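Local coordinates for reticulocyte-binding protein 2a (Plasmodium vivax, PDB 4Z8N) that probably binds the surface of red blood cells through this helical domain when the malaria parasite invades reticulocytes, at residues E78-V83 with E98-E103; V71-A76 with K105-A110; E85-H90 with N197-S202; F206-M211 with N286-L291. All coordinates share one frame; numbering follows the deposited sequence.

In the fold
The four contacts illustrate how chemistry follows burial in a helical domain. Interactions 1 and 2, with centres about 10 Å apart, join the same two helices, 71-85 and 94-115. Interaction 2 is a surface contact built on lysine methylenes and a glutamine, whereas interaction 1 is partly buried and adds a threonine and a valine. Interaction 3 lies where the chain turns between these helices and ties that turn to the start of helix 199-237 by a charged hydrogen bond. Interaction 4, centred about 9 Å from it, uses helix 199-237 again, packs it on helix 246-297, and is the buried contact of the set, with leucines meeting directly beside a glutamine-tyrosine pair.

Interaction 1 (E78-V83 with E98-E103)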
loop_
_atom_site.group_PDB
_atom_site.type_symbol
_atom_site.label_atom_id
_atom_site.label_comp_id
_atom_site.label_asym_id
_atom_site.label_seq_id
_atom_site.Cartn_x
_atom_site.Cartn_y
_atom_site.Cartn_z
ATOM N N GLU A 78 -5.555 1.717 -17.793
ATOM C CA GLU A 78 -5.433 0.268 -17.928
ATOM C C GLU A 78 -5.576 -0.199 -19.378
ATOM O O GLU A 78 -4.981 -1.200 -19.771
ATOM C CB GLU A 78 -6.465 -0.442 -17.046
ATOM C CG GLU A 78 -6.222 -0.265 -15.554
ATOM C CD GLU A 78 -6.957 -1.291 -14.713
ATOM O OE1 GLU A 78 -8.076 -0.989 -14.250
ATOM O OE2 GLU A 78 -6.410 -2.396 -14.507
ATOM N N LYS A 79 -6.360 0.519 -20.176
ATOM C CA LYS A 79 -6.484 0.171 -21.585
ATOM C C LYS A 79 -5.193 0.497 -22.328
ATOM O O LYS A 79 -4.802 -0.217 -23.249
ATOM C CB LYS A 79 -7.669 0.892 -22.226
ATOM C CG LYS A 79 -8.556 -0.038 -23.033
ATOM C CD LYS A 79 -8.958 -1.231 -22.186
ATOM C CE LYS A 79 -8.999 -2.519 -22.990
ATOM N NZ LYS A 79 -9.368 -3.680 -22.138
ATOM N N THR A 80 -4.528 1.575 -21.923
ATOM C CA THR A 80 -3.237 1.928 -22.505
ATOM C C THR A 80 -2.185 0.875 -22.161
ATOM O O THR A 80 -1.407 0.457 -23.020
ATOM C CB THR A 80 -2.757 3.307 -22.022
ATOM O OG1 THR A 80 -3.719 4.301 -22.394
ATOM C CG2 THR A 80 -1.414 3.656 -22.645
ATOM N N ILE A 81 -2.174 0.447 -20.902
ATOM C CA ILE A 81 -1.253 -0.588 -20.440
ATOM C C ILE A 81 -1.466 -1.896 -21.203
ATOM O O ILE A 81 -0.504 -2.579 -21.561
ATOM C CB ILE A 81 -1.415 -0.832 -18.922
ATOM C CG1 ILE A 81 -0.960 0.401 -18.143
ATOM C CG2 ILE A 81 -0.630 -2.059 -18.480
ATOM C CD1 ILE A 81 -1.153 0.292 -16.656
ATOM N N PHE A 82 -2.728 -2.230 -21.458
ATOM C CA PHE A 82 -3.075 -3.437 -22.209
ATOM C C PHE A 82 -2.462 -3.404 -23.613
ATOM O O PHE A 82 -1.948 -4.414 -24.097
ATOM C CB PHE A 82 -4.599 -3.593 -22.288
ATOM C CG PHE A 82 -5.054 -4.851 -22.981
ATOM C CD1 PHE A 82 -4.485 -6.076 -22.671
ATOM C CD2 PHE A 82 -6.069 -4.811 -23.926
ATOM C CE1 PHE A 82 -4.905 -7.235 -23.303
ATOM C CE2 PHE A 82 -6.497 -5.967 -24.562
ATOM C CZ PHE A 82 -5.915 -7.181 -24.249
ATOM N N VAL A 83 -2.508 -2.238 -24.255
ATOM C CA VAL A 83 -1.898 -2.065 -25.571
ATOM C C VAL A 83 -0.380 -2.221 -25.498
ATOM O O VAL A 83 0.235 -2.859 -26.356
ATOM C CB VAL A 83 -2.230 -0.686 -26.184
ATOM C CG1 VAL A 83 -1.587 -0.546 -27.558
ATOM C CG2 VAL A 83 -3.734 -0.489 -26.282
ATOM N N GLU A 98 5.343 4.110 -29.220
ATOM C CA GLU A 98 6.052 5.153 -28.487
ATOM C C GLU A 98 5.099 6.267 -28.067
ATOM O O GLU A 98 5.229 6.830 -26.982
ATOM C CB GLU A 98 7.199 5.718 -29.332
ATOM C CG GLU A 98 8.312 4.712 -29.602
ATOM C CD GLU A 98 9.340 5.220 -30.597
ATOM O OE1 GLU A 98 9.117 6.294 -31.196
ATOM O OE2 GLU A 98 10.373 4.542 -30.781
ATOM N N ALA A 99 4.141 6.579 -28.933
ATOM C CA ALA A 99 3.120 7.567 -28.615
ATOM C C ALA A 99 2.216 7.057 -27.495
ATOM O O ALA A 99 1.791 7.821 -26.626
ATOM C CB ALA A 99 2.302 7.904 -29.855
ATOM N N LYS A 100 1.934 5.759 -27.520
ATOM C CA LYS A 100 1.092 5.138 -26.505
ATOM C C LYS A 100 1.782 5.144 -25.147
ATOM O O LYS A 100 1.137 5.307 -24.111
ATOM C CB LYS A 100 0.736 3.705 -26.905
ATOM C CG LYS A 100 -0.730 3.361 -26.712
ATOM C CD LYS A 100 -1.598 4.134 -27.691
ATOM C CE LYS A 100 -3.077 3.925 -27.411
ATOM N NZ LYS A 100 -3.450 4.402 -26.048
ATOM N N HIS A 101 3.099 4.961 -25.156
ATOM C CA HIS A 101 3.868 4.999 -23.923
ATOM C C HIS A 101 3.870 6.413 -23.362
ATOM O O HIS A 101 3.748 6.616 -22.153
ATOM C CB HIS A 101 5.300 4.518 -24.152
ATOM C CG HIS A 101 6.112 4.446 -22.897
ATOM N ND1 HIS A 101 6.084 3.356 -22.055
ATOM C CD2 HIS A 101 6.964 5.335 -22.334
ATOM C CE1 HIS A 101 6.890 3.573 -21.029
ATOM N NE2 HIS A 101 7.436 4.765 -21.176
ATOM N N ASN A 102 4.011 7.387 -24.253
ATOM C CA ASN A 102 3.927 8.789 -23.875
ATOM C C ASN A 102 2.568 9.094 -23.245
ATOM O O ASN A 102 2.474 9.818 -22.253
ATOM C CB ASN A 102 4.173 9.677 -25.094
ATOM C CG ASN A 102 4.355 11.134 -24.728
ATOM O OD1 ASN A 102 5.449 11.560 -24.362
ATOM N ND2 ASN A 102 3.283 11.908 -24.833
ATOM N N GLU A 103 1.519 8.520 -23.824
ATOM C CA GLU A 103 0.162 8.672 -23.312
ATOM C C GLU A 103 0.012 8.029 -21.932
ATOM O O GLU A 103 -0.674 8.562 -21.057
ATOM C CB GLU A 103 -0.839 8.060 -24.295
ATOM C CG GLU A 103 -2.298 8.307 -23.956
ATOM C CD GLU A 103 -3.231 7.857 -25.066
ATOM O OE1 GLU A 103 -2.730 7.463 -26.141
ATOM O OE2 GLU A 103 -4.464 7.899 -24.866
#
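Thr80 places its methyl CG2 anti to the backbone N (its OG1 at chi1 -60°), which carries that methyl toward Lys100, while Lys100 bends at chi2 (68°) and again at chi4 and passes across the threonine. CG2 of Thr80 rests 3.4 Å from the backbone O of Lys100. The hydroxyl faces the ammonium group without bonding to it, Thr80 OG1 lying 3.7 Å from Lys100 NZ; its hydrogen-bonding partners are instead Gln107 OE1, one turn beyond 98-103, and Ala76 O in its own helix. One turn on from Thr80, Val83 CG1 meets the CG methylene of Lys100 at 4.1 Å, the two side chains crossing at about a right angle. The bent lysine offers apolar surface through its methylenes and a charge at its end, where a salt bridge, its hydrogen bond weak, joins Lys100 NZ to Glu103 OE1 at 3.1 Å within one helix. That intrahelical pairing would partly neutralise a charge held beside the interface. The helix axes approach to 9.6 Å at 149° between their directions, and Thr80 with Val83 faces Lys100 with Glu103, residues three apart on each side: an antiparallel helical hairpin within the Rh5 coiled-coil family region.

Interaction 2 (V71-A76 with K105-A110); sequences VPKKAA and KQQLDA
Part of the antiparallel hairpin of helices 71-85 and 94-115, this contact sets Lys73 and Ala76 against Gln107 and Ala110, again three residues apart on each helix. The short axes come within 9.4 Å, with 155° between their directions. Lys73 does most of the touching: its CG is anti to the backbone N (chi1 -176°), and bends farther along fold the chain across Gln107. Its CE lies 3.2 Å from the backbone O of Gln107, and the same CE reaches the CB of Ala110 at 3.9 Å. The amine stands over the first methylene of the glutamine, Lys73 NZ to Gln107 CB being 3.5 Å. Gln107, extended beyond CG, reaches toward the N-terminal end of its own helix and across to Ala76, whose CB is 3.8 Å from Gln107 NE2. Gln107 OE1 and Ala76 O are 3.4 Å apart, two acceptors that cannot bond to each other; the hydroxyl of Thr80 is hydrogen-bonded to both. Lys73 also touches Tyr111, which continues the seam. Carbon surface does the joining here: lysine methylenes and alanine methyls fill the groove at the protein surface, while the polarised CE beside a carbonyl probably adds a modest electrostatic attraction.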
loop_
_atom_site.group_PDB
_atom_site.type_symbol
_atom_site.label_atom_id
_atom_site.label_comp_id
_atom_site.label_asym_id
_atom_site.label_seq_id
_atom_site.Cartn_x
_atom_site.Cartn_y
_atom_site.Cartn_z
ATOM N N VAL A 71 -12.254 6.525 -11.485
ATOM C CA VAL A 71 -12.395 5.267 -12.217
ATOM C C VAL A 71 -12.293 5.415 -13.746
ATOM O O VAL A 71 -11.581 4.630 -14.378
ATOM C CB VAL A 71 -13.728 4.564 -11.855
ATOM C CG1 VAL A 71 -13.997 3.396 -12.790
ATOM C CG2 VAL A 71 -13.693 4.096 -10.409
ATOM N N PRO A 72 -12.984 6.412 -14.349
ATOM C CA PRO A 72 -12.803 6.564 -15.800
ATOM C C PRO A 72 -11.346 6.817 -16.180
ATOM O O PRO A 72 -10.886 6.350 -17.224
ATOM C CB PRO A 72 -13.670 7.782 -16.138
ATOM C CG PRO A 72 -14.692 7.824 -15.066
ATOM C CD PRO A 72 -13.980 7.369 -13.831
ATOM N N LYS A 73 -10.631 7.544 -15.331
ATOM C CA LYS A 73 -9.211 7.780 -15.542
ATOM C C LYS A 73 -8.415 6.481 -15.401
ATOM O O LYS A 73 -7.473 6.232 -16.154
ATOM C CB LYS A 73 -8.692 8.830 -14.561
ATOM C CG LYS A 73 -7.242 9.193 -14.779
ATOM C CD LYS A 73 -7.040 9.789 -16.156
ATOM C CE LYS A 73 -5.868 9.143 -16.862
ATOM N NZ LYS A 73 -6.120 7.717 -17.204
ATOM N N LYS A 74 -8.804 5.654 -14.434
ATOM C CA LYS A 74 -8.153 4.368 -14.215
ATOM C C LYS A 74 -8.360 3.442 -15.407
ATOM O O LYS A 74 -7.444 2.732 -15.821
ATOM C CB LYS A 74 -8.685 3.708 -12.943
ATOM C CG LYS A 74 -8.050 2.362 -12.632
ATOM C CD LYS A 74 -8.607 1.772 -11.351
ATOM C CE LYS A 74 -10.087 1.473 -11.467
ATOM N NZ LYS A 74 -10.366 0.459 -12.520
ATOM N N ALA A 75 -9.571 3.464 -15.957
ATOM C CA ALA A 75 -9.920 2.632 -17.102
ATOM C C ALA A 75 -9.061 2.966 -18.317
ATOM O O ALA A 75 -8.497 2.073 -18.950
ATOM C CB ALA A 75 -11.390 2.791 -17.438
ATOM N N ALA A 76 -8.968 4.254 -18.636
ATOM C CA ALA A 76 -8.153 4.714 -19.754
ATOM C C ALA A 76 -6.695 4.299 -19.568
ATOM O O ALA A 76 -6.035 3.869 -20.516
ATOM C CB ALA A 76 -8.260 6.227 -19.907
ATOM N N LYS A 105 2.304 7.697 -19.593
ATOM C CA LYS A 105 2.919 8.562 -18.590
ATOM C C LYS A 105 1.968 9.666 -18.140
ATOM O O LYS A 105 1.813 9.915 -16.946
ATOM C CB LYS A 105 4.206 9.185 -19.132
ATOM C CG LYS A 105 5.325 8.198 -19.408
ATOM C CD LYS A 105 6.458 8.880 -20.166
ATOM C CE LYS A 105 7.696 8.004 -20.240
ATOM N NZ LYS A 105 8.776 8.631 -21.056
ATOM N N GLN A 106 1.338 10.330 -19.106
ATOM C CA GLN A 106 0.388 11.396 -18.811
ATOM C C GLN A 106 -0.797 10.854 -18.022
ATOM O O GLN A 106 -1.236 11.457 -17.044
ATOM C CB GLN A 106 -0.092 12.056 -20.105
ATOM C CG GLN A 106 1.027 12.671 -20.934
ATOM C CD GLN A 106 0.598 12.996 -22.353
ATOM O OE1 GLN A 106 -0.315 12.373 -22.898
ATOM N NE2 GLN A 106 1.255 13.979 -22.959
ATOM N N GLN A 107 -1.298 9.699 -18.447
ATOM C CA GLN A 107 -2.460 9.086 -17.818
ATOM C C GLN A 107 -2.162 8.574 -16.411
ATOM O O GLN A 107 -3.022 8.635 -15.532
ATOM C CB GLN A 107 -2.991 7.946 -18.688
ATOM C CG GLN A 107 -3.719 8.420 -19.936
ATOM C CD GLN A 107 -4.127 7.273 -20.832
ATOM O OE1 GLN A 107 -3.522 6.200 -20.796
ATOM N NE2 GLN A 107 -5.160 7.487 -21.636
ATOM N N LEU A 108 -0.952 8.066 -16.197
ATOM C CA LEU A 108 -0.543 7.647 -14.860
ATOM C C LEU A 108 -0.444 8.865 -13.948
ATOM O O LEU A 108 -0.874 8.832 -12.796
ATOM C CB LEU A 108 0.793 6.899 -14.899
ATOM C CG LEU A 108 1.410 6.516 -13.547
ATOM C CD1 LEU A 108 0.474 5.630 -12.736
ATOM C CD2 LEU A 108 2.769 5.842 -13.730
ATOM N N ASP A 109 0.119 9.946 -14.478
ATOM C CA ASP A 109 0.264 11.179 -13.716
ATOM C C ASP A 109 -1.094 11.803 -13.404
ATOM O O ASP A 109 -1.300 12.348 -12.321
ATOM C CB ASP A 109 1.141 12.178 -14.472
ATOM C CG ASP A 109 1.411 13.434 -13.672
ATOM O OD1 ASP A 109 1.731 13.317 -12.470
ATOM O OD2 ASP A 109 1.299 14.539 -14.242
ATOM N N ALA A 110 -2.019 11.720 -14.356
ATOM C CA ALA A 110 -3.348 12.298 -14.177
ATOM C C ALA A 110 -4.163 11.517 -13.148
ATOM O O ALA A 110 -4.891 12.106 -12.350
ATOM C CB ALA A 110 -4.089 12.356 -15.510
#

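Interaction 3 (E85-H90 with N197-S202)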
loop_
_atom_site.group_PDB
_atom_site.type_symbol
_atom_site.label_atom_id
_atom_site.label_comp_id
_atom_site.label_asym_id
_atom_site.label_seq_id
_atom_site.Cartn_x
_atom_site.Cartn_y
_atom_site.Cartn_z
ATOM N N GLU A 85 1.356 -3.856 -23.320
ATOM C CA GLU A 85 1.769 -5.189 -22.884
ATOM C C GLU A 85 1.565 -6.226 -23.977
ATOM O O GLU A 85 2.251 -7.249 -24.014
ATOM C CB GLU A 85 1.004 -5.609 -21.628
ATOM C CG GLU A 85 1.446 -4.893 -20.365
ATOM C CD GLU A 85 0.728 -5.401 -19.130
ATOM O OE1 GLU A 85 -0.280 -6.123 -19.282
ATOM O OE2 GLU A 85 1.179 -5.087 -18.011
ATOM N N TYR A 86 0.615 -5.957 -24.864
ATOM C CA TYR A 86 0.324 -6.865 -25.965
ATOM C C TYR A 86 0.293 -6.133 -27.303
ATOM O O TYR A 86 -0.749 -6.079 -27.954
ATOM C CB TYR A 86 -1.008 -7.579 -25.719
ATOM C CG TYR A 86 -1.026 -8.409 -24.452
ATOM C CD1 TYR A 86 -1.382 -7.846 -23.233
ATOM C CD2 TYR A 86 -0.678 -9.753 -24.476
ATOM C CE1 TYR A 86 -1.396 -8.601 -22.073
ATOM C CE2 TYR A 86 -0.690 -10.516 -23.322
ATOM C CZ TYR A 86 -1.049 -9.936 -22.125
ATOM O OH TYR A 86 -1.061 -10.694 -20.975
ATOM N N PRO A 87 1.443 -5.572 -27.723
ATOM C CA PRO A 87 1.467 -4.771 -28.952
ATOM C C PRO A 87 1.287 -5.604 -30.218
ATOM O O PRO A 87 0.674 -5.129 -31.176
ATOM C CB PRO A 87 2.859 -4.128 -28.923
ATOM C CG PRO A 87 3.692 -5.080 -28.137
ATOM C CD PRO A 87 2.775 -5.662 -27.096
ATOM N N GLU A 88 1.821 -6.821 -30.220
ATOM C CA GLU A 88 1.748 -7.685 -31.392
ATOM C C GLU A 88 0.303 -8.081 -31.679
ATOM O O GLU A 88 -0.137 -8.061 -32.827
ATOM C CB GLU A 88 2.613 -8.933 -31.200
ATOM C CG GLU A 88 4.071 -8.649 -30.850
ATOM C CD GLU A 88 4.342 -8.680 -29.351
ATOM O OE1 GLU A 88 3.385 -8.527 -28.562
ATOM O OE2 GLU A 88 5.515 -8.868 -28.962
ATOM N N ASN A 89 -0.435 -8.431 -30.633
ATOM C CA ASN A 89 -1.830 -8.815 -30.799
ATOM C C ASN A 89 -2.710 -7.618 -31.148
ATOM O O ASN A 89 -3.768 -7.778 -31.753
ATOM C CB ASN A 89 -2.348 -9.508 -29.541
ATOM C CG ASN A 89 -1.808 -10.919 -29.391
ATOM O OD1 ASN A 89 -2.185 -11.823 -30.137
ATOM N ND2 ASN A 89 -0.923 -11.112 -28.426
ATOM N N HIS A 90 -2.270 -6.423 -30.766
ATOM C CA HIS A 90 -2.978 -5.198 -31.124
ATOM C C HIS A 90 -2.615 -4.760 -32.539
ATOM O O HIS A 90 -3.297 -3.918 -33.131
ATOM C CB HIS A 90 -2.662 -4.075 -30.129
ATOM C CG HIS A 90 -3.503 -4.104 -28.890
ATOM N ND1 HIS A 90 -3.118 -4.767 -27.744
ATOM C CD2 HIS A 90 -4.707 -3.548 -28.616
ATOM C CE1 HIS A 90 -4.048 -4.616 -26.817
ATOM N NE2 HIS A 90 -5.024 -3.882 -27.321
ATOM N N ASN A 197 15.194 -1.986 -33.382
ATOM C CA ASN A 197 14.097 -1.838 -32.432
ATOM C C ASN A 197 12.756 -2.295 -32.999
ATOM O O ASN A 197 12.466 -2.087 -34.173
ATOM C CB ASN A 197 13.997 -0.382 -31.975
ATOM C CG ASN A 197 13.091 -0.208 -30.770
ATOM O OD1 ASN A 197 12.758 -1.176 -30.083
ATOM N ND2 ASN A 197 12.689 1.030 -30.507
ATOM N N ASN A 198 11.949 -2.933 -32.156
ATOM C CA ASN A 198 10.607 -3.360 -32.538
ATOM C C ASN A 198 9.678 -3.324 -31.329
ATOM O O ASN A 198 10.123 -3.056 -30.213
ATOM C CB ASN A 198 10.634 -4.761 -33.156
ATOM C CG ASN A 198 11.333 -5.779 -32.273
ATOM O OD1 ASN A 198 10.785 -6.225 -31.264
ATOM N ND2 ASN A 198 12.545 -6.162 -32.656
ATOM N N VAL A 199 8.394 -3.598 -31.546
ATOM C CA VAL A 199 7.407 -3.492 -30.471
ATOM C C VAL A 199 7.610 -4.547 -29.381
ATOM O O VAL A 199 7.293 -4.306 -28.216
ATOM C CB VAL A 199 5.962 -3.592 -31.013
ATOM C CG1 VAL A 199 5.620 -2.359 -31.838
ATOM C CG2 VAL A 199 5.772 -4.863 -31.832
ATOM N N THR A 200 8.142 -5.708 -29.755
ATOM C CA THR A 200 8.433 -6.754 -28.776
ATOM C C THR A 200 9.525 -6.292 -27.813
ATOM O O THR A 200 9.414 -6.473 -26.601
ATOM C CB THR A 200 8.864 -8.069 -29.454
ATOM O OG1 THR A 200 7.786 -8.567 -30.254
ATOM C CG2 THR A 200 9.241 -9.117 -28.409
ATOM N N ILE A 201 10.574 -5.687 -28.361
ATOM C CA ILE A 201 11.641 -5.118 -27.545
ATOM C C ILE A 201 11.096 -4.006 -26.654
ATOM O O ILE A 201 11.404 -3.942 -25.463
ATOM C CB ILE A 201 12.790 -4.570 -28.420
ATOM C CG1 ILE A 201 13.554 -5.726 -29.073
ATOM C CG2 ILE A 201 13.737 -3.701 -27.597
ATOM C CD1 ILE A 201 14.695 -5.282 -29.972
ATOM N N SER A 202 10.276 -3.138 -27.239
ATOM C CA SER A 202 9.678 -2.033 -26.501
ATOM C C SER A 202 8.793 -2.540 -25.366
ATOM O O SER A 202 8.784 -1.969 -24.277
ATOM C CB SER A 202 8.872 -1.139 -27.442
ATOM O OG SER A 202 9.694 -0.605 -28.465
#
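The carboxylate of Glu88 meets Thr200 at its edge, where OE2 accepts from the hydroxyl OG1 at 2.6 Å through the anti lone pair, the one turned away from the other oxygen. A chi2 of 95°, off the usual staggered values, swings the acid across to the threonine, and the two side chains meet at about a right angle. Next to it the ring of Pro87 lies against Val199: Pro87 CB touches Val199 CB at 3.8 Å, and Pro87 CG comes 3.7 Å from the backbone O of Val199. The other flat group, the imidazole of His90, is turned inward on its own segment, with ND1 donating to Tyr86 O at 2.7 Å; that oxygen lies in the ring plane. His90 N reaches the same carbonyl from its opposite face, so two bonds grip Tyr86 O where the chain leaves helix 71-85.

On the other side, Asn198 is an N-cap: its OD1 accepts from Ile201 N at 3.0 Å. Ser202 OG and N both donate to Asn198 O, tightening this first turn. Glu88 lies at the flank of that turn, where the helix N-terminus may modestly favour the anion.

Around the contact, Ile201 packs on Met188 of helix 168-194 on the far side of helix 199-237, while Tyr294 of helix 246-297 touches Thr200. The connection after helix 71-85 itself meets helix 199-237, helix 94-115 through Tyr97 on Pro87, and helix 246-297 through Leu283 on Tyr86.

Interaction 4 (F206-M211 with N286-L291)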
loop_
_atom_site.group_PDB
_atom_site.type_symbol
_atom_site.label_atom_id
_atom_site.label_comp_id
_atom_site.label_asym_id
_atom_site.label_seq_id
_atom_site.Cartn_x
_atom_site.Cartn_y
_atom_site.Cartn_z
ATOM N N PHE A 206 9.108 -1.986 -21.408
ATOM C CA PHE A 206 8.018 -1.440 -20.588
ATOM C C PHE A 206 7.616 -2.338 -19.405
ATOM O O PHE A 206 7.401 -1.864 -18.281
ATOM C CB PHE A 206 6.799 -1.189 -21.466
ATOM C CG PHE A 206 5.553 -0.856 -20.702
ATOM C CD1 PHE A 206 5.389 0.397 -20.138
ATOM C CD2 PHE A 206 4.538 -1.788 -20.567
ATOM C CE1 PHE A 206 4.245 0.712 -19.449
ATOM C CE2 PHE A 206 3.390 -1.479 -19.879
ATOM C CZ PHE A 206 3.242 -0.227 -19.318
ATOM N N LEU A 207 7.490 -3.633 -19.681
ATOM C CA LEU A 207 7.089 -4.618 -18.678
ATOM C C LEU A 207 8.131 -4.789 -17.566
ATOM O O LEU A 207 7.776 -4.812 -16.391
ATOM C CB LEU A 207 6.814 -5.963 -19.348
ATOM C CG LEU A 207 6.160 -7.028 -18.473
ATOM C CD1 LEU A 207 4.982 -6.452 -17.709
ATOM C CD2 LEU A 207 5.714 -8.173 -19.336
ATOM N N GLN A 208 9.412 -4.740 -17.924
ATOM C CA GLN A 208 10.509 -4.714 -16.966
ATOM C C GLN A 208 10.431 -3.488 -16.088
ATOM O O GLN A 208 10.660 -3.564 -14.918
ATOM C CB GLN A 208 11.889 -4.753 -17.626
ATOM C CG GLN A 208 12.338 -6.100 -18.124
ATOM C CD GLN A 208 13.591 -6.071 -18.974
ATOM O OE1 GLN A 208 14.102 -7.088 -19.328
ATOM N NE2 GLN A 208 14.061 -4.914 -19.301
ATOM N N GLU A 209 10.122 -2.347 -16.673
ATOM C CA GLU A 209 10.076 -1.126 -15.863
ATOM C C GLU A 209 8.909 -1.108 -14.877
ATOM O O GLU A 209 9.071 -0.692 -13.728
ATOM C CB GLU A 209 10.005 0.119 -16.749
ATOM C CG GLU A 209 10.219 1.445 -16.001
ATOM C CD GLU A 209 10.604 2.581 -16.935
ATOM O OE1 GLU A 209 10.854 2.293 -18.124
ATOM O OE2 GLU A 209 10.651 3.753 -16.493
ATOM N N GLU A 210 7.731 -1.545 -15.313
ATOM C CA GLU A 210 6.580 -1.522 -14.421
ATOM C C GLU A 210 6.693 -2.628 -13.372
ATOM O O GLU A 210 6.147 -2.503 -12.280
ATOM C CB GLU A 210 5.262 -1.621 -15.209
ATOM C CG GLU A 210 5.009 -2.920 -15.951
ATOM C CD GLU A 210 3.648 -2.929 -16.644
ATOM O OE1 GLU A 210 2.733 -2.207 -16.192
ATOM O OE2 GLU A 210 3.491 -3.655 -17.648
ATOM N N MET A 211 7.426 -3.693 -13.679
ATOM C CA MET A 211 7.678 -4.719 -12.671
ATOM C C MET A 211 8.615 -4.187 -11.591
ATOM O O MET A 211 8.437 -4.485 -10.410
ATOM C CB MET A 211 8.251 -5.985 -13.305
ATOM C CG MET A 211 7.195 -6.838 -13.982
ATOM S SD MET A 211 7.817 -8.401 -14.622
ATOM C CE MET A 211 8.079 -9.317 -13.103
ATOM N N ASN A 286 7.145 -14.854 -21.823
ATOM C CA ASN A 286 6.627 -15.042 -23.173
ATOM C C ASN A 286 7.210 -14.019 -24.143
ATOM O O ASN A 286 7.502 -14.344 -25.293
ATOM C CB ASN A 286 5.100 -14.958 -23.180
ATOM C CG ASN A 286 4.447 -16.182 -22.576
ATOM O OD1 ASN A 286 4.956 -17.297 -22.701
ATOM N ND2 ASN A 286 3.311 -15.984 -21.919
ATOM N N LEU A 287 7.370 -12.787 -23.670
ATOM C CA LEU A 287 7.968 -11.722 -24.469
ATOM C C LEU A 287 9.421 -12.039 -24.807
ATOM O O LEU A 287 9.866 -11.807 -25.931
ATOM C CB LEU A 287 7.876 -10.384 -23.732
ATOM C CG LEU A 287 6.547 -9.633 -23.864
ATOM C CD1 LEU A 287 6.483 -8.490 -22.872
ATOM C CD2 LEU A 287 6.371 -9.109 -25.280
ATOM N N TYR A 288 10.155 -12.570 -23.832
ATOM C CA TYR A 288 11.533 -13.000 -24.057
ATOM C C TYR A 288 11.606 -14.073 -25.143
ATOM O O TYR A 288 12.459 -14.011 -26.028
ATOM C CB TYR A 288 12.156 -13.537 -22.767
ATOM C CG TYR A 288 12.610 -12.481 -21.780
ATOM C CD1 TYR A 288 13.127 -11.265 -22.210
ATOM C CD2 TYR A 288 12.531 -12.711 -20.414
ATOM C CE1 TYR A 288 13.548 -10.305 -21.302
ATOM C CE2 TYR A 288 12.949 -11.761 -19.500
ATOM C CZ TYR A 288 13.455 -10.561 -19.947
ATOM O OH TYR A 288 13.866 -9.620 -19.030
ATOM N N ASN A 289 10.713 -15.056 -25.066
ATOM C CA ASN A 289 10.683 -16.141 -26.044
ATOM C C ASN A 289 10.303 -15.664 -27.441
ATOM O O ASN A 289 10.795 -16.188 -28.440
ATOM C CB ASN A 289 9.718 -17.239 -25.592
ATOM C CG ASN A 289 10.366 -18.224 -24.640
ATOM O OD1 ASN A 289 11.134 -19.092 -25.056
ATOM N ND2 ASN A 289 10.060 -18.096 -23.357
ATOM N N LYS A 290 9.423 -14.673 -27.504
ATOM C CA LYS A 290 9.030 -14.084 -28.778
ATOM C C LYS A 290 10.231 -13.402 -29.428
ATOM O O LYS A 290 10.450 -13.525 -30.633
ATOM C CB LYS A 290 7.883 -13.089 -28.578
ATOM C CG LYS A 290 7.505 -12.292 -29.817
ATOM C CD LYS A 290 6.758 -13.140 -30.831
ATOM C CE LYS A 290 6.270 -12.287 -31.991
ATOM N NZ LYS A 290 5.497 -13.081 -32.981
ATOM N N LEU A 291 11.014 -12.698 -28.615
ATOM C CA LEU A 291 12.188 -11.981 -29.105
ATOM C C LEU A 291 13.258 -12.940 -29.621
ATOM O O LEU A 291 13.993 -12.613 -30.555
ATOM C CB LEU A 291 12.770 -11.089 -28.003
ATOM C CG LEU A 291 13.955 -10.211 -28.417
ATOM C CD1 LEU A 291 13.612 -9.408 -29.665
ATOM C CD2 LEU A 291 14.375 -9.288 -27.286
#
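Leu207 and Leu287 form the tight part of this contact, two buried side chains meeting through single methyls: Leu207 CD2 and Leu287 CD1 are 3.6 Å apart. Leu207 sends CG anti to its backbone N (chi1 -170°), whereas Leu287 holds its CG beside the N (chi1 -83°), and from these different starts the branches converge between the helices. The backbones stay well separated, with 9.2 Å between the CA atoms of Leu207 and Leu287, so long side chains must span the gap. Lys280, Leu283 and Leu284 of helix 246-297 pack on Leu207 as well, and Ile204 lies against Leu287.

The other side is the more solvent-facing, since Tyr288 is partly exposed. The side chain of Gln208, extended beyond CG, comes up to the phenol end of the tyrosine rather than over its face: the methylene Gln208 CG passes 3.9 Å from Tyr288 OH, with the amide end nearer still. The two side chains approach at about a right angle, and the amide and ring planes are turned 59° from each other. Val185 and Met188 of helix 168-194 touch Gln208 from their side.

Apolar and polar work are thus split between neighbouring positions on each helix: Leu207 and Leu287 supply dispersion contact and exclusion of water, while Gln208 and Tyr288 bring a buried amide up to the phenol of a partly exposed tyrosine.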